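Local coordinates for protein arginase (Thermus thermophilus, PDB 2EF5) that probably catalyses the hydrolysis of L-arginine to L-ornithine and urea, with two manganese ions bound in each subunit, at residues H189-R193 with L194-R198; A242-L245 with M246-A250. All blocks are in the same frame, centred on the assembly; numbering follows the deposited sequence.

Contact 1: H189-R193 with L194-R198. With GAI (guanidine), chain J.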
ATOM      1  N   HIS A 189      14.288   7.203 -10.351  1.00 22.90           N
ATOM      2  CA  HIS A 189      13.760   6.950  -9.009  1.00 23.81           C
ATOM      3  C   HIS A 189      14.421   5.695  -8.462  1.00 23.36           C
ATOM      4  O   HIS A 189      14.868   5.670  -7.312  1.00 23.45           O
ATOM      5  CB  HIS A 189      12.234   6.778  -9.037  1.00 23.49           C
ATOM      6  CG  HIS A 189      11.648   6.373  -7.718  1.00 23.49           C
ATOM      7  ND1 HIS A 189      11.566   5.059  -7.316  1.00 23.77           N
ATOM      8  CD2 HIS A 189      11.165   7.115  -6.695  1.00 21.46           C
ATOM      9  CE1 HIS A 189      11.058   5.006  -6.096  1.00 23.05           C
ATOM     10  NE2 HIS A 189      10.805   6.238  -5.697  1.00 24.39           N
ATOM     11  N   GLU A 190      14.490   4.658  -9.295  1.00 23.35           N
ATOM     12  CA  GLU A 190      15.131   3.406  -8.903  1.00 24.02           C
ATOM     13  C   GLU A 190      16.638   3.636  -8.754  1.00 22.89           C
ATOM     14  O   GLU A 190      17.280   3.070  -7.874  1.00 23.57           O
ATOM     15  CB  GLU A 190      14.895   2.315  -9.957  1.00 25.59           C
ATOM     16  CG  GLU A 190      13.536   1.623  -9.886  1.00 29.92           C
ATOM     17  CD  GLU A 190      12.394   2.513 -10.337  1.00 30.12           C
ATOM     18  OE1 GLU A 190      12.470   3.058 -11.459  1.00 30.68           O
ATOM     19  OE2 GLU A 190      11.416   2.666  -9.576  1.00 29.85           O
ATOM     20  N   VAL A 191      17.208   4.458  -9.627  1.00 20.55           N
ATOM     21  CA  VAL A 191      18.636   4.722  -9.540  1.00 20.60           C
ATOM     22  C   VAL A 191      18.947   5.330  -8.173  1.00 21.28           C
ATOM     23  O   VAL A 191      19.873   4.904  -7.487  1.00 22.38           O
ATOM     24  CB  VAL A 191      19.100   5.675 -10.667  1.00 17.32           C
ATOM     25  CG1 VAL A 191      20.551   6.093 -10.437  1.00 18.48           C
ATOM     26  CG2 VAL A 191      18.971   4.976 -12.012  1.00 16.69           C
ATOM     27  N   ASP A 192      18.149   6.311  -7.767  1.00 21.62           N
ATOM     28  CA  ASP A 192      18.357   6.970  -6.483  1.00 24.13           C
ATOM     29  C   ASP A 192      18.143   6.018  -5.316  1.00 25.81           C
ATOM     30  O   ASP A 192      18.867   6.065  -4.321  1.00 25.97           O
ATOM     31  CB  ASP A 192      17.411   8.168  -6.327  1.00 21.88           C
ATOM     32  CG  ASP A 192      17.791   9.336  -7.219  1.00 22.84           C
ATOM     33  OD1 ASP A 192      19.001   9.551  -7.447  1.00 24.71           O
ATOM     34  OD2 ASP A 192      16.885  10.058  -7.681  1.00 23.21           O
ATOM     35  N   ARG A 193      17.147   5.147  -5.453  1.00 27.14           N
ATOM     36  CA  ARG A 193      16.796   4.189  -4.411  1.00 28.59           C
ATOM     37  C   ARG A 193      17.773   3.027  -4.268  1.00 27.29           C
ATOM     38  O   ARG A 193      18.152   2.661  -3.158  1.00 28.40           O
ATOM     39  CB  ARG A 193      15.407   3.622  -4.703  1.00 31.09           C
ATOM     40  CG  ARG A 193      14.448   3.567  -3.531  1.00 34.25           C
ATOM     41  CD  ARG A 193      13.267   2.702  -3.922  1.00 36.45           C
ATOM     42  NE  ARG A 193      11.973   3.319  -3.656  1.00 38.73           N
ATOM     43  CZ  ARG A 193      11.433   3.454  -2.449  1.00 38.11           C
ATOM     44  NH1 ARG A 193      12.076   3.018  -1.375  1.00 38.71           N
ATOM     45  NH2 ARG A 193      10.238   4.020  -2.323  1.00 37.62           N
ATOM     46  N   LEU A 194      18.177   2.451  -5.393  1.00 26.42           N
ATOM     47  CA  LEU A 194      19.060   1.291  -5.382  1.00 25.95           C
ATOM     48  C   LEU A 194      20.544   1.553  -5.619  1.00 25.26           C
ATOM     49  O   LEU A 194      21.386   0.806  -5.131  1.00 24.88           O
ATOM     50  CB  LEU A 194      18.580   0.284  -6.424  1.00 25.64           C
ATOM     51  CG  LEU A 194      17.116  -0.171  -6.341  1.00 27.90           C
ATOM     52  CD1 LEU A 194      16.746  -0.947  -7.605  1.00 24.98           C
ATOM     53  CD2 LEU A 194      16.910  -1.018  -5.091  1.00 25.62           C
ATOM     54  N   GLY A 195      20.868   2.599  -6.371  1.00 24.62           N
ATOM     55  CA  GLY A 195      22.263   2.874  -6.668  1.00 22.08           C
ATOM     56  C   GLY A 195      22.635   2.131  -7.941  1.00 22.53           C
ATOM     57  O   GLY A 195      22.122   1.039  -8.197  1.00 19.94           O
ATOM     58  N   VAL A 196      23.531   2.711  -8.736  1.00 21.70           N
ATOM     59  CA  VAL A 196      23.956   2.094  -9.991  1.00 20.93           C
ATOM     60  C   VAL A 196      24.601   0.718  -9.827  1.00 21.23           C
ATOM     61  O   VAL A 196      24.402  -0.165 -10.658  1.00 21.46           O
ATOM     62  CB  VAL A 196      24.938   3.018 -10.760  1.00 20.86           C
ATOM     63  CG1 VAL A 196      25.508   2.296 -11.975  1.00 18.47           C
ATOM     64  CG2 VAL A 196      24.224   4.280 -11.190  1.00 19.00           C
ATOM     65  N   ALA A 197      25.378   0.532  -8.766  1.00 20.74           N
ATOM     66  CA  ALA A 197      26.042  -0.748  -8.557  1.00 21.37           C
ATOM     67  C   ALA A 197      25.042  -1.910  -8.564  1.00 22.01           C
ATOM     68  O   ALA A 197      25.204  -2.889  -9.297  1.00 21.43           O
ATOM     69  CB  ALA A 197      26.816  -0.719  -7.246  1.00 19.24           C
ATOM     70  N   ARG A 198      24.007  -1.794  -7.741  1.00 22.91           N
ATOM     71  CA  ARG A 198      22.991  -2.829  -7.658  1.00 24.12           C
ATOM     72  C   ARG A 198      22.215  -2.951  -8.971  1.00 23.78           C
ATOM     73  O   ARG A 198      21.938  -4.057  -9.433  1.00 22.60           O
ATOM     74  CB  ARG A 198      22.037  -2.534  -6.502  1.00 27.42           C
ATOM     75  CG  ARG A 198      20.946  -3.571  -6.339  1.00 33.77           C
ATOM     76  CD  ARG A 198      20.135  -3.331  -5.080  1.00 40.41           C
ATOM     77  NE  ARG A 198      19.088  -4.336  -4.931  1.00 45.32           N
ATOM     78  CZ  ARG A 198      18.213  -4.368  -3.930  1.00 47.02           C
ATOM     79  NH1 ARG A 198      18.254  -3.451  -2.975  1.00 47.33           N
ATOM     80  NH2 ARG A 198      17.289  -5.319  -3.890  1.00 48.84           N
TER
HETATM   81  C   GAI J1004      13.978  11.434  -9.007  1.00 21.71           C
HETATM   82  N1  GAI J1004      13.898  10.624  -7.955  1.00 22.07           N
HETATM   83  N2  GAI J1004      15.169  11.740  -9.504  1.00 20.57           N
HETATM   84  N3  GAI J1004      12.870  11.943  -9.557  1.00 20.23           N
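Glu190 and Val191 meet Leu194 and Gly195 in a local helix-end contact, where helix 188-194 stops and helix 196-206 starts. Leu194 N gives the last regular turn its bond, 2.7 Å from Glu190 O and nearly straight at 166°. Gly195 N follows at 2.7 Å from Val191 O, more bent. The chain then leaves the helix at Gly195 with phi 89°. Glycine suits this place, because a CB would be pressed against the carbonyl oxygen of Leu194; the same residue is the N-cap of the next helix.

Across the corner Val191 CG1 lies 4.2 Å from Val196 CG2, the two side chains side by side. Val191 CG1 stands anti to the backbone N (chi1 172°), and both valines, short and branched, pack on Glu241 of helix 239-252. Leu194 lays CB and CG over Glu190 O, while its CD2 covers one face of the Arg198 guanidinium near the rim.

Within the subunit, His189 ND1 donates to Glu190 OE2 at 3.3 Å, from above the carboxylate plane, and Thr187 holds Glu190 OE1. Asp192 and Arg193 reach the second subunit, Arg193 to Glu251 and Glu201, Asp192 OD1 to Arg240. Asp192 OD2 takes guanidine N2, at 3.0 Å, and guanidine N1, at 3.1 Å; Glu247 of the second subunit also binds this guanidine, so His189 and Asp192 line a guanidine pocket at a subunit interface. With one oxygen gripped twice by guanidine and the other salt-bridged, the Asp192 carboxylate is fixed in rotation and its charge probably well balanced.

Contact 2: A242-L245 with M246-A250. With GAI (guanidine), chain I.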
ATOM      1  N   ALA A 242      27.766   6.980 -14.484  1.00 15.20           N
ATOM      2  CA  ALA A 242      27.830   6.492 -15.858  1.00 15.66           C
ATOM      3  C   ALA A 242      29.063   5.619 -16.072  1.00 14.46           C
ATOM      4  O   ALA A 242      28.985   4.579 -16.726  1.00 15.86           O
ATOM      5  CB  ALA A 242      27.824   7.670 -16.846  1.00 14.35           C
ATOM      6  N   HIS A 243      30.209   6.028 -15.532  1.00 14.54           N
ATOM      7  CA  HIS A 243      31.406   5.216 -15.705  1.00 15.32           C
ATOM      8  C   HIS A 243      31.263   3.901 -14.939  1.00 15.88           C
ATOM      9  O   HIS A 243      31.653   2.846 -15.441  1.00 15.50           O
ATOM     10  CB  HIS A 243      32.661   5.979 -15.262  1.00 16.13           C
ATOM     11  CG  HIS A 243      33.187   6.914 -16.306  1.00 16.01           C
ATOM     12  ND1 HIS A 243      33.906   6.477 -17.401  1.00 17.01           N
ATOM     13  CD2 HIS A 243      33.062   8.252 -16.447  1.00 17.84           C
ATOM     14  CE1 HIS A 243      34.202   7.511 -18.168  1.00 17.79           C
ATOM     15  NE2 HIS A 243      33.702   8.600 -17.617  1.00 18.33           N
ATOM     16  N   LEU A 244      30.687   3.948 -13.741  1.00 15.22           N
ATOM     17  CA  LEU A 244      30.506   2.716 -12.974  1.00 17.23           C
ATOM     18  C   LEU A 244      29.645   1.722 -13.760  1.00 17.76           C
ATOM     19  O   LEU A 244      29.974   0.540 -13.856  1.00 17.38           O
ATOM     20  CB  LEU A 244      29.835   2.991 -11.626  1.00 15.74           C
ATOM     21  CG  LEU A 244      29.628   1.701 -10.820  1.00 17.15           C
ATOM     22  CD1 LEU A 244      30.989   1.097 -10.467  1.00 16.94           C
ATOM     23  CD2 LEU A 244      28.838   1.994  -9.562  1.00 17.45           C
ATOM     24  N   LEU A 245      28.539   2.207 -14.314  1.00 17.05           N
ATOM     25  CA  LEU A 245      27.652   1.354 -15.098  1.00 18.18           C
ATOM     26  C   LEU A 245      28.412   0.684 -16.236  1.00 18.23           C
ATOM     27  O   LEU A 245      28.273  -0.523 -16.465  1.00 18.83           O
ATOM     28  CB  LEU A 245      26.494   2.168 -15.675  1.00 18.76           C
ATOM     29  CG  LEU A 245      25.539   1.373 -16.570  1.00 19.21           C
ATOM     30  CD1 LEU A 245      24.904   0.233 -15.774  1.00 18.22           C
ATOM     31  CD2 LEU A 245      24.478   2.305 -17.115  1.00 20.53           C
ATOM     32  N   MET A 246      29.211   1.472 -16.948  1.00 16.94           N
ATOM     33  CA  MET A 246      29.994   0.951 -18.058  1.00 17.15           C
ATOM     34  C   MET A 246      31.022  -0.077 -17.591  1.00 17.57           C
ATOM     35  O   MET A 246      31.195  -1.110 -18.231  1.00 16.24           O
ATOM     36  CB  MET A 246      30.715   2.091 -18.793  1.00 16.65           C
ATOM     37  CG  MET A 246      29.809   3.098 -19.472  1.00 17.26           C
ATOM     38  SD  MET A 246      28.712   2.407 -20.747  1.00 21.81           S
ATOM     39  CE  MET A 246      27.159   2.399 -19.890  1.00 17.98           C
ATOM     40  N   GLU A 247      31.698   0.204 -16.480  1.00 16.92           N
ATOM     41  CA  GLU A 247      32.720  -0.708 -15.969  1.00 17.84           C
ATOM     42  C   GLU A 247      32.141  -2.051 -15.518  1.00 18.23           C
ATOM     43  O   GLU A 247      32.747  -3.102 -15.744  1.00 17.74           O
ATOM     44  CB  GLU A 247      33.486  -0.061 -14.806  1.00 18.76           C
ATOM     45  CG  GLU A 247      34.141   1.274 -15.159  1.00 19.89           C
ATOM     46  CD  GLU A 247      34.674   2.005 -13.934  1.00 20.54           C
ATOM     47  OE1 GLU A 247      34.025   1.944 -12.874  1.00 18.98           O
ATOM     48  OE2 GLU A 247      35.729   2.660 -14.029  1.00 23.66           O
ATOM     49  N   ILE A 248      30.973  -2.027 -14.887  1.00 15.90           N
ATOM     50  CA  ILE A 248      30.375  -3.272 -14.431  1.00 18.18           C
ATOM     51  C   ILE A 248      29.878  -4.086 -15.628  1.00 19.15           C
ATOM     52  O   ILE A 248      29.988  -5.306 -15.637  1.00 19.25           O
ATOM     53  CB  ILE A 248      29.236  -3.005 -13.423  1.00 17.91           C
ATOM     54  CG1 ILE A 248      29.822  -2.378 -12.148  1.00 16.85           C
ATOM     55  CG2 ILE A 248      28.526  -4.304 -13.080  1.00 20.30           C
ATOM     56  CD1 ILE A 248      28.792  -2.030 -11.070  1.00 18.40           C
ATOM     57  N   LEU A 249      29.350  -3.415 -16.646  1.00 20.09           N
ATOM     58  CA  LEU A 249      28.900  -4.126 -17.836  1.00 21.45           C
ATOM     59  C   LEU A 249      30.135  -4.704 -18.529  1.00 22.78           C
ATOM     60  O   LEU A 249      30.103  -5.833 -19.038  1.00 22.56           O
ATOM     61  CB  LEU A 249      28.146  -3.190 -18.792  1.00 20.78           C
ATOM     62  CG  LEU A 249      26.798  -2.656 -18.282  1.00 21.32           C
ATOM     63  CD1 LEU A 249      26.198  -1.690 -19.301  1.00 20.56           C
ATOM     64  CD2 LEU A 249      25.844  -3.810 -18.012  1.00 21.62           C
ATOM     65  N   ALA A 250      31.227  -3.944 -18.535  1.00 24.03           N
ATOM     66  CA  ALA A 250      32.462  -4.405 -19.155  1.00 26.28           C
ATOM     67  C   ALA A 250      32.974  -5.676 -18.477  1.00 27.48           C
ATOM     68  O   ALA A 250      33.391  -6.616 -19.155  1.00 27.78           O
ATOM     69  CB  ALA A 250      33.525  -3.312 -19.085  1.00 26.12           C
TER
HETATM   70  C   GAI I1001      34.547   5.314 -11.792  1.00 21.65           C
HETATM   71  N1  GAI I1001      33.798   4.245 -11.478  1.00 20.48           N
HETATM   72  N2  GAI I1001      34.341   6.471 -11.160  1.00 20.54           N
HETATM   73  N3  GAI I1001      35.495   5.220 -12.730  1.00 21.94           N
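The carboxylate of Glu247 meets the edge of the flat guanidine, N1 and N3 facing OE1 and OE2, with the two planes about 40° apart. Glu247 OE1 lies 2.7 Å from guanidine N1, and Glu247 OE2 accepts from guanidine N3 at 2.9 Å in an almost straight bond (173°). One face of the guanidine rests over His243 CB, 4.0 Å from the guanidine C. The His243 ring itself turns off to meet Tyr239 steeply, with ND1 bonded to Ser283 on helix 272-284.

Glu247 and His243 both stand on helix 239-252, in which Met246, Glu247, Ile248 and Leu249 each donate N-H to the carbonyl four residues back. With Glu247 CG anti to its carbonyl carbon (chi1 -57°), the side chain leans back over the preceding turn, CG only 3.0 Å from His243 O, and then runs out extended to the ligand. Leu244 crosses it at about a right angle and packs its CG 3.8 Å from Ile248 CD1.

The buried flank is mostly apolar. Met246, packed on Leu280 of helix 272-284, curls its methyl CE back to 3.8 Å from Leu245 CG, a fit that suits a flexible unbranched chain. Leu245 CG also has Leu249 CD1 at 4.2 Å, and both leucines face helix 196-206.

With a leucine in place of Glu247, guanidine N1 and N3 would probably lose their two acceptors and the ligand's likely positive charge its mate. The paired oxygens make a two-pronged acceptor in a guanidine pocket shared with His243, Leu244, Arg240 and Ile289, separate from the manganese site, above a side given largely to hydrophobic packing.

Along the chain, strand 184-187 at the sheet's edge leads into helix 188-194, and contact 1 is the turn that delivers helix 196-206. Strand 212-217 follows, then helix 239-252 with contact 2, then strand 255-261, a parallel beta-alpha-beta unit. Each contact joins consecutive residues, so neither closes a long loop; they come in series and neither nest nor cross. Space brings them together, their centres about 14 Å apart: Val196 CG1 lies 3.8 Å from Leu245 N, and Ala197 packs on Leu244 and Ile248, binding helix 196-206 to helix 239-252. The guanidine at contact 1 is also held by Glu247 of the second subunit, so the two surfaces meet again between subunits.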